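Local coordinates for epidermin biosynthesis protein EpiD (Staphylococcus aureus, PDB 3QJG), which probably catalyses the FMN-dependent oxidative decarboxylation of the C-terminal cysteine of a precursor peptide during biosynthesis of the lantibiotic epidermin, at residues 7-12 and 103-108; 58-63 and 74-79. One frame throughout, in Å; residues are numbered along the deposited sequence.

Both contacts bear on the same mixed sheet, among its parallel strands. Contact 1 is wholly buried and apolar: strand 7-12 meets helix 101-107 through one aliphatic pair and one sulfur pair, with no hydrogen bond between its segments. Contact 2 is only partly buried and lies toward the edge of the sheet formed by 59-60, where tyrosine, lysine and histidine side chains pack while the lysine and histidine nitrogens bond to residues outside the two segments. It is nested in the chain between the segments of contact 1. The contacts touch directly: N7 donates from its backbone N to D78 OD2 and from ND2 to K76 O. FMN binds in contact 1, on the helix side turned from the strand.

Contact 1. Residues 7-12 and 103-108; sequences NVLICL and LTICHT. With FMN (flavin mononucleotide), chain P.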
loop_
_atom_site.group_PDB
_atom_site.type_symbol
_atom_site.label_atom_id
_atom_site.label_comp_id
_atom_site.label_asym_id
_atom_site.label_seq_id
_atom_site.Cartn_x
_atom_site.Cartn_y
_atom_site.Cartn_z
ATOM N N ASN A 7 -10.359 19.909 -35.906
ATOM C CA ASN A 7 -10.289 19.529 -34.496
ATOM C C ASN A 7 -9.616 20.582 -33.674
ATOM O O ASN A 7 -8.597 21.182 -34.111
ATOM C CB ASN A 7 -9.493 18.273 -34.331
ATOM C CG ASN A 7 -10.063 17.106 -35.103
ATOM O OD1 ASN A 7 -11.283 16.952 -35.247
ATOM N ND2 ASN A 7 -9.175 16.267 -35.589
ATOM N N VAL A 8 -10.123 20.804 -32.465
ATOM C CA VAL A 8 -9.461 21.788 -31.581
ATOM C C VAL A 8 -9.045 21.037 -30.325
ATOM O O VAL A 8 -9.704 20.085 -29.938
ATOM C CB VAL A 8 -10.376 22.947 -31.201
ATOM C CG1 VAL A 8 -11.664 22.403 -30.535
ATOM C CG2 VAL A 8 -9.621 23.939 -30.277
ATOM N N LEU A 9 -7.931 21.429 -29.740
ATOM C CA LEU A 9 -7.505 20.853 -28.506
ATOM C C LEU A 9 -7.557 21.969 -27.493
ATOM O O LEU A 9 -7.012 23.058 -27.758
ATOM C CB LEU A 9 -6.087 20.274 -28.621
ATOM C CG LEU A 9 -5.383 19.772 -27.351
ATOM C CD1 LEU A 9 -6.166 18.584 -26.679
ATOM C CD2 LEU A 9 -3.920 19.385 -27.701
ATOM N N ILE A 10 -8.203 21.708 -26.340
ATOM C CA ILE A 10 -8.176 22.657 -25.236
ATOM C C ILE A 10 -7.140 22.229 -24.231
ATOM O O ILE A 10 -7.180 21.127 -23.748
ATOM C CB ILE A 10 -9.525 22.755 -24.503
ATOM C CG1 ILE A 10 -10.640 23.155 -25.464
ATOM C CG2 ILE A 10 -9.450 23.747 -23.339
ATOM C CD1 ILE A 10 -12.044 22.682 -24.987
ATOM N N CYS A 11 -6.222 23.123 -23.916
ATOM C CA CYS A 11 -5.228 22.894 -22.890
ATOM C C CYS A 11 -5.649 23.606 -21.601
ATOM O O CYS A 11 -5.732 24.793 -21.589
ATOM C CB CYS A 11 -3.865 23.375 -23.405
ATOM S SG CYS A 11 -3.384 22.528 -24.969
ATOM N N LEU A 12 -5.916 22.870 -20.525
ATOM C CA LEU A 12 -6.370 23.454 -19.256
ATOM C C LEU A 12 -5.198 23.637 -18.306
ATOM O O LEU A 12 -4.455 22.729 -18.113
ATOM C CB LEU A 12 -7.293 22.491 -18.538
ATOM C CG LEU A 12 -8.573 22.108 -19.203
ATOM C CD1 LEU A 12 -9.271 21.086 -18.375
ATOM C CD2 LEU A 12 -9.335 23.401 -19.374
ATOM N N LEU A 103 2.677 21.100 -22.489
ATOM C CA LEU A 103 3.632 22.112 -22.876
ATOM C C LEU A 103 4.438 21.727 -24.111
ATOM O O LEU A 103 4.810 22.596 -24.926
ATOM C CB LEU A 103 4.600 22.409 -21.750
ATOM C CG LEU A 103 4.128 23.062 -20.456
ATOM C CD1 LEU A 103 5.274 23.103 -19.419
ATOM C CD2 LEU A 103 3.652 24.447 -20.757
ATOM N N THR A 104 4.758 20.443 -24.207
ATOM C CA THR A 104 5.426 19.880 -25.376
ATOM C C THR A 104 4.577 19.952 -26.671
ATOM O O THR A 104 5.113 20.221 -27.769
ATOM C CB THR A 104 5.805 18.383 -25.123
ATOM O OG1 THR A 104 6.592 18.310 -23.924
ATOM C CG2 THR A 104 6.529 17.756 -26.283
ATOM N N ILE A 105 3.296 19.649 -26.546
ATOM C CA ILE A 105 2.342 19.885 -27.586
ATOM C C ILE A 105 2.347 21.328 -28.083
ATOM O O ILE A 105 2.440 21.522 -29.293
ATOM C CB ILE A 105 0.935 19.467 -27.193
ATOM C CG1 ILE A 105 0.886 17.968 -26.947
ATOM C CG2 ILE A 105 -0.055 19.739 -28.347
ATOM C CD1 ILE A 105 -0.401 17.490 -26.193
ATOM N N CYS A 106 2.393 22.315 -27.173
ATOM C CA CYS A 106 2.323 23.727 -27.572
ATOM C C CYS A 106 3.645 24.210 -28.218
ATOM O O CYS A 106 3.668 25.000 -29.185
ATOM C CB CYS A 106 1.871 24.618 -26.382
ATOM S SG CYS A 106 0.184 24.201 -25.783
ATOM N N HIS A 107 4.748 23.703 -27.693
ATOM C CA HIS A 107 6.066 23.916 -28.279
ATOM C C HIS A 107 6.163 23.466 -29.751
ATOM O O HIS A 107 6.834 24.078 -30.548
ATOM C CB HIS A 107 7.089 23.156 -27.453
ATOM C CG HIS A 107 8.489 23.449 -27.813
ATOM N ND1 HIS A 107 9.059 24.681 -27.586
ATOM C CD2 HIS A 107 9.440 22.692 -28.408
ATOM C CE1 HIS A 107 10.316 24.658 -27.990
ATOM N NE2 HIS A 107 10.575 23.457 -28.484
ATOM N N THR A 108 5.441 22.433 -30.116
ATOM C CA THR A 108 5.516 21.841 -31.420
ATOM C C THR A 108 4.599 22.564 -32.453
ATOM O O THR A 108 4.612 22.243 -33.660
ATOM C CB THR A 108 5.143 20.353 -31.269
ATOM O OG1 THR A 108 5.978 19.759 -30.252
ATOM C CG2 THR A 108 5.296 19.575 -32.596
HETATM N N1 FMN P . 11.174 15.316 -27.036
HETATM C C2 FMN P . 12.281 15.784 -27.705
HETATM O O2 FMN P . 12.753 16.960 -27.543
HETATM N N3 FMN P . 12.916 14.891 -28.534
HETATM C C4 FMN P . 12.450 13.613 -28.758
HETATM O O4 FMN P . 13.070 12.916 -29.566
HETATM C C4A FMN P . 11.323 13.169 -28.088
HETATM N N5 FMN P . 10.784 11.894 -28.282
HETATM C C5A FMN P . 9.674 11.464 -27.560
HETATM C C6 FMN P . 9.145 10.183 -27.727
HETATM C C7 FMN P . 8.024 9.752 -26.991
HETATM C C7M FMN P . 7.439 8.360 -27.180
HETATM C C8 FMN P . 7.432 10.649 -26.095
HETATM C C8M FMN P . 6.232 10.269 -25.255
HETATM C C9 FMN P . 7.961 11.924 -25.927
HETATM C C9A FMN P . 9.072 12.337 -26.664
HETATM N N10 FMN P . 9.577 13.619 -26.502
HETATM C C10 FMN P . 10.702 14.035 -27.201
HETATM C "C1'" FMN P . 8.969 14.576 -25.574
HETATM C "C2'" FMN P . 9.780 14.715 -24.292
HETATM O "O2'" FMN P . 9.979 13.516 -23.586
HETATM C "C3'" FMN P . 9.033 15.663 -23.387
HETATM O "O3'" FMN P . 9.019 16.991 -23.890
HETATM C "C4'" FMN P . 9.646 15.638 -21.965
HETATM O "O4'" FMN P . 9.018 16.594 -21.185
HETATM C "C5'" FMN P . 11.095 15.922 -21.977
HETATM O "O5'" FMN P . 11.553 15.979 -20.653
HETATM P P FMN P . 13.123 15.935 -20.326
HETATM O O1P FMN P . 13.361 16.414 -18.842
HETATM O O2P FMN P . 13.758 16.778 -21.329
HETATM O O3P FMN P . 13.655 14.569 -20.615
#
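Strand 7-12, parallel to both its neighbours in the mixed sheet, and helix 101-107 beside it pack through two side-chain pairs, L9 with I105 and C11 with C106. The first is a methyl-to-methyl touch, L9 CD2 lying 3.9 Å from I105 CG2, with the two side chains crossing at about a right angle. With CG anti to the backbone N (chi1 172°), L9 brings its CD2 branch to the helix. C11 and C106 meet sulfur to sulfur: their SG atoms stand 4.0 Å apart, in van der Waals contact and much too far for a disulfide. I73 of helix 70-75 touches both L9 and I105, and I38 of strand 34-39 touches C11 and I105, which closes the interface into the hydrophobic core. This is the alternation expected of a strand in a three-layer α/β flavoprotein fold: L9 and C11 face helix 101-107, whereas I10 and L12 turn to helix 21-28 on the other face. The same helix carries T104 into the FMN pocket. FMN O3' donates to T104 OG1 at 2.8 Å, and T104 CG2 lies 3.5 Å from that hydroxyl oxygen. T104 OG1 is gripped twice, since it also hydrogen-bonds to N100 O. The cofactor lies between subunits, its remaining bonds including C98 O of the same chain as T104, and T86 OG1 and S40 OG of the second subunit.

Contact 2. Residues 58-63 and 74-79; sequences NYYDEF and ANKHDK
Y60 reaches from the edge of the sheet to K76 and H77, on the link from helix 70-75 to strand 79-85. From CB the chain turns so that CG stands anti to the carbonyl carbon (chi1 -64°), sending the ring toward 74-79. On the way, the ring passes beside L9, Y60 CE2 lying 3.9 Å from L9 CD1. Farther out, Y60 CE2 is also 3.9 Å from H77 CE1, which sits at the edge of the tyrosine ring near its plane. The hydroxyl then meets two side chains: Y60 OH is 3.7 Å from H77 CE1, near the imidazole plane, and 3.4 Å from K76 CE. Neither approach is a hydrogen bond. K76 runs extended as far as CE, with its CG on one face of the H77 ring, offset toward the rim, and bends at its last torsion (chi4 87°) to carry NZ into a salt bridge with E34 OE1. N58 ND2, 4.4 Å from K76 NZ, instead bonds N36 OD1. The H77 ring is held at both nitrogens, ND1 by I73 O and NE2 by N36 ND2, which fixes its rotation and presents CE1 to the tyrosine. Y60 thus lies across strands 34-39 and 7-12, with its own short strand 59-60 paired to 34-39 and the link from helix 70-75 to strand 79-85 beyond its hydroxyl.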
loop_
_atom_site.group_PDB
_atom_site.type_symbol
_atom_site.label_atom_id
_atom_site.label_comp_id
_atom_site.label_asym_id
_atom_site.label_seq_id
_atom_site.Cartn_x
_atom_site.Cartn_y
_atom_site.Cartn_z
ATOM N N ASN A 58 -11.744 13.364 -26.526
ATOM C CA ASN A 58 -10.636 12.667 -25.979
ATOM C C ASN A 58 -10.072 13.484 -24.872
ATOM O O ASN A 58 -9.871 14.737 -25.010
ATOM C CB ASN A 58 -9.515 12.463 -27.013
ATOM C CG ASN A 58 -9.896 11.529 -28.104
ATOM O OD1 ASN A 58 -9.742 10.324 -27.967
ATOM N ND2 ASN A 58 -10.316 12.075 -29.231
ATOM N N TYR A 59 -9.796 12.794 -23.772
ATOM C CA TYR A 59 -9.112 13.425 -22.692
ATOM C C TYR A 59 -7.746 12.755 -22.642
ATOM O O TYR A 59 -7.663 11.538 -22.447
ATOM C CB TYR A 59 -9.886 13.297 -21.386
ATOM C CG TYR A 59 -9.106 13.829 -20.218
ATOM C CD1 TYR A 59 -8.692 15.140 -20.176
ATOM C CD2 TYR A 59 -8.749 12.996 -19.164
ATOM C CE1 TYR A 59 -7.960 15.619 -19.116
ATOM C CE2 TYR A 59 -8.050 13.474 -18.099
ATOM C CZ TYR A 59 -7.631 14.783 -18.096
ATOM O OH TYR A 59 -6.908 15.209 -17.039
ATOM N N TYR A 60 -6.700 13.538 -22.912
ATOM C CA TYR A 60 -5.343 13.010 -22.982
ATOM C C TYR A 60 -4.826 13.101 -21.598
ATOM O O TYR A 60 -4.782 14.204 -21.006
ATOM C CB TYR A 60 -4.433 13.781 -23.953
ATOM C CG TYR A 60 -4.864 13.720 -25.400
ATOM C CD1 TYR A 60 -4.997 12.488 -26.054
ATOM C CD2 TYR A 60 -5.238 14.873 -26.092
ATOM C CE1 TYR A 60 -5.458 12.412 -27.353
ATOM C CE2 TYR A 60 -5.695 14.807 -27.420
ATOM C CZ TYR A 60 -5.799 13.578 -28.038
ATOM O OH TYR A 60 -6.224 13.501 -29.345
ATOM N N ASP A 61 -4.388 11.970 -21.080
ATOM C CA ASP A 61 -3.933 11.896 -19.691
ATOM C C ASP A 61 -2.508 11.278 -19.622
ATOM O O ASP A 61 -2.357 10.074 -19.709
ATOM C CB ASP A 61 -4.934 11.031 -18.939
ATOM C CG ASP A 61 -4.677 10.966 -17.427
ATOM O OD1 ASP A 61 -3.604 11.473 -16.923
ATOM O OD2 ASP A 61 -5.585 10.378 -16.765
ATOM N N GLU A 62 -1.504 12.121 -19.450
ATOM C CA GLU A 62 -0.085 11.737 -19.376
ATOM C C GLU A 62 0.231 10.741 -18.233
ATOM O O GLU A 62 1.180 9.929 -18.334
ATOM C CB GLU A 62 0.787 13.013 -19.182
ATOM C CG GLU A 62 2.187 12.840 -19.659
ATOM C CD GLU A 62 3.130 13.933 -19.217
ATOM O OE1 GLU A 62 2.700 15.046 -18.812
ATOM O OE2 GLU A 62 4.335 13.646 -19.284
ATOM N N PHE A 63 -0.535 10.799 -17.142
ATOM C CA PHE A 63 -0.371 9.884 -15.974
ATOM C C PHE A 63 -0.853 8.495 -16.346
ATOM O O PHE A 63 -0.262 7.497 -16.006
ATOM C CB PHE A 63 -1.189 10.388 -14.767
ATOM C CG PHE A 63 -0.988 9.587 -13.484
ATOM C CD1 PHE A 63 0.174 9.735 -12.730
ATOM C CD2 PHE A 63 -1.977 8.694 -13.034
ATOM C CE1 PHE A 63 0.365 9.023 -11.545
ATOM C CE2 PHE A 63 -1.796 7.987 -11.857
ATOM C CZ PHE A 63 -0.610 8.159 -11.105
ATOM N N ALA A 74 -0.476 17.016 -31.738
ATOM C CA ALA A 74 -0.506 18.322 -32.373
ATOM C C ALA A 74 -1.020 18.231 -33.812
ATOM O O ALA A 74 -1.901 19.006 -34.185
ATOM C CB ALA A 74 0.896 19.061 -32.307
ATOM N N ASN A 75 -0.539 17.252 -34.593
ATOM C CA ASN A 75 -0.907 17.120 -36.020
ATOM C C ASN A 75 -2.353 16.762 -36.266
ATOM O O ASN A 75 -2.872 16.971 -37.357
ATOM C CB ASN A 75 -0.101 16.013 -36.703
ATOM C CG ASN A 75 1.361 16.317 -36.777
ATOM O OD1 ASN A 75 1.829 17.467 -36.517
ATOM N ND2 ASN A 75 2.123 15.290 -37.115
ATOM N N LYS A 76 -2.968 16.158 -35.268
ATOM C CA LYS A 76 -4.397 15.835 -35.311
ATOM C C LYS A 76 -5.280 17.107 -35.130
ATOM O O LYS A 76 -6.490 17.076 -35.342
ATOM C CB LYS A 76 -4.650 14.838 -34.174
ATOM C CG LYS A 76 -6.016 14.238 -34.117
ATOM C CD LYS A 76 -6.078 13.256 -32.994
ATOM C CE LYS A 76 -7.478 13.187 -32.451
ATOM N NZ LYS A 76 -8.304 12.224 -33.168
ATOM N N HIS A 77 -4.681 18.219 -34.689
ATOM C CA HIS A 77 -5.474 19.399 -34.401
ATOM C C HIS A 77 -5.143 20.626 -35.283
ATOM O O HIS A 77 -3.986 20.968 -35.558
ATOM C CB HIS A 77 -5.399 19.746 -32.932
ATOM C CG HIS A 77 -5.839 18.641 -32.020
ATOM N ND1 HIS A 77 -4.968 17.695 -31.517
ATOM C CD2 HIS A 77 -7.047 18.356 -31.485
ATOM C CE1 HIS A 77 -5.629 16.862 -30.743
ATOM N NE2 HIS A 77 -6.887 17.244 -30.696
ATOM N N ASP A 78 -6.200 21.278 -35.739
ATOM C CA ASP A 78 -6.079 22.457 -36.537
ATOM C C ASP A 78 -5.866 23.628 -35.624
ATOM O O ASP A 78 -5.159 24.544 -35.968
ATOM C CB ASP A 78 -7.342 22.633 -37.327
ATOM C CG ASP A 78 -7.616 21.444 -38.199
ATOM O OD1 ASP A 78 -6.972 21.342 -39.257
ATOM O OD2 ASP A 78 -8.397 20.571 -37.791
ATOM N N LYS A 79 -6.492 23.607 -34.446
ATOM C CA LYS A 79 -6.373 24.740 -33.515
ATOM C C LYS A 79 -6.033 24.157 -32.180
ATOM O O LYS A 79 -6.571 23.110 -31.832
ATOM C CB LYS A 79 -7.684 25.559 -33.417
ATOM C CG LYS A 79 -8.143 26.150 -34.733
ATOM C CD LYS A 79 -7.106 27.114 -35.322
ATOM C CE LYS A 79 -7.573 27.763 -36.651
ATOM N NZ LYS A 79 -6.600 28.803 -37.065
#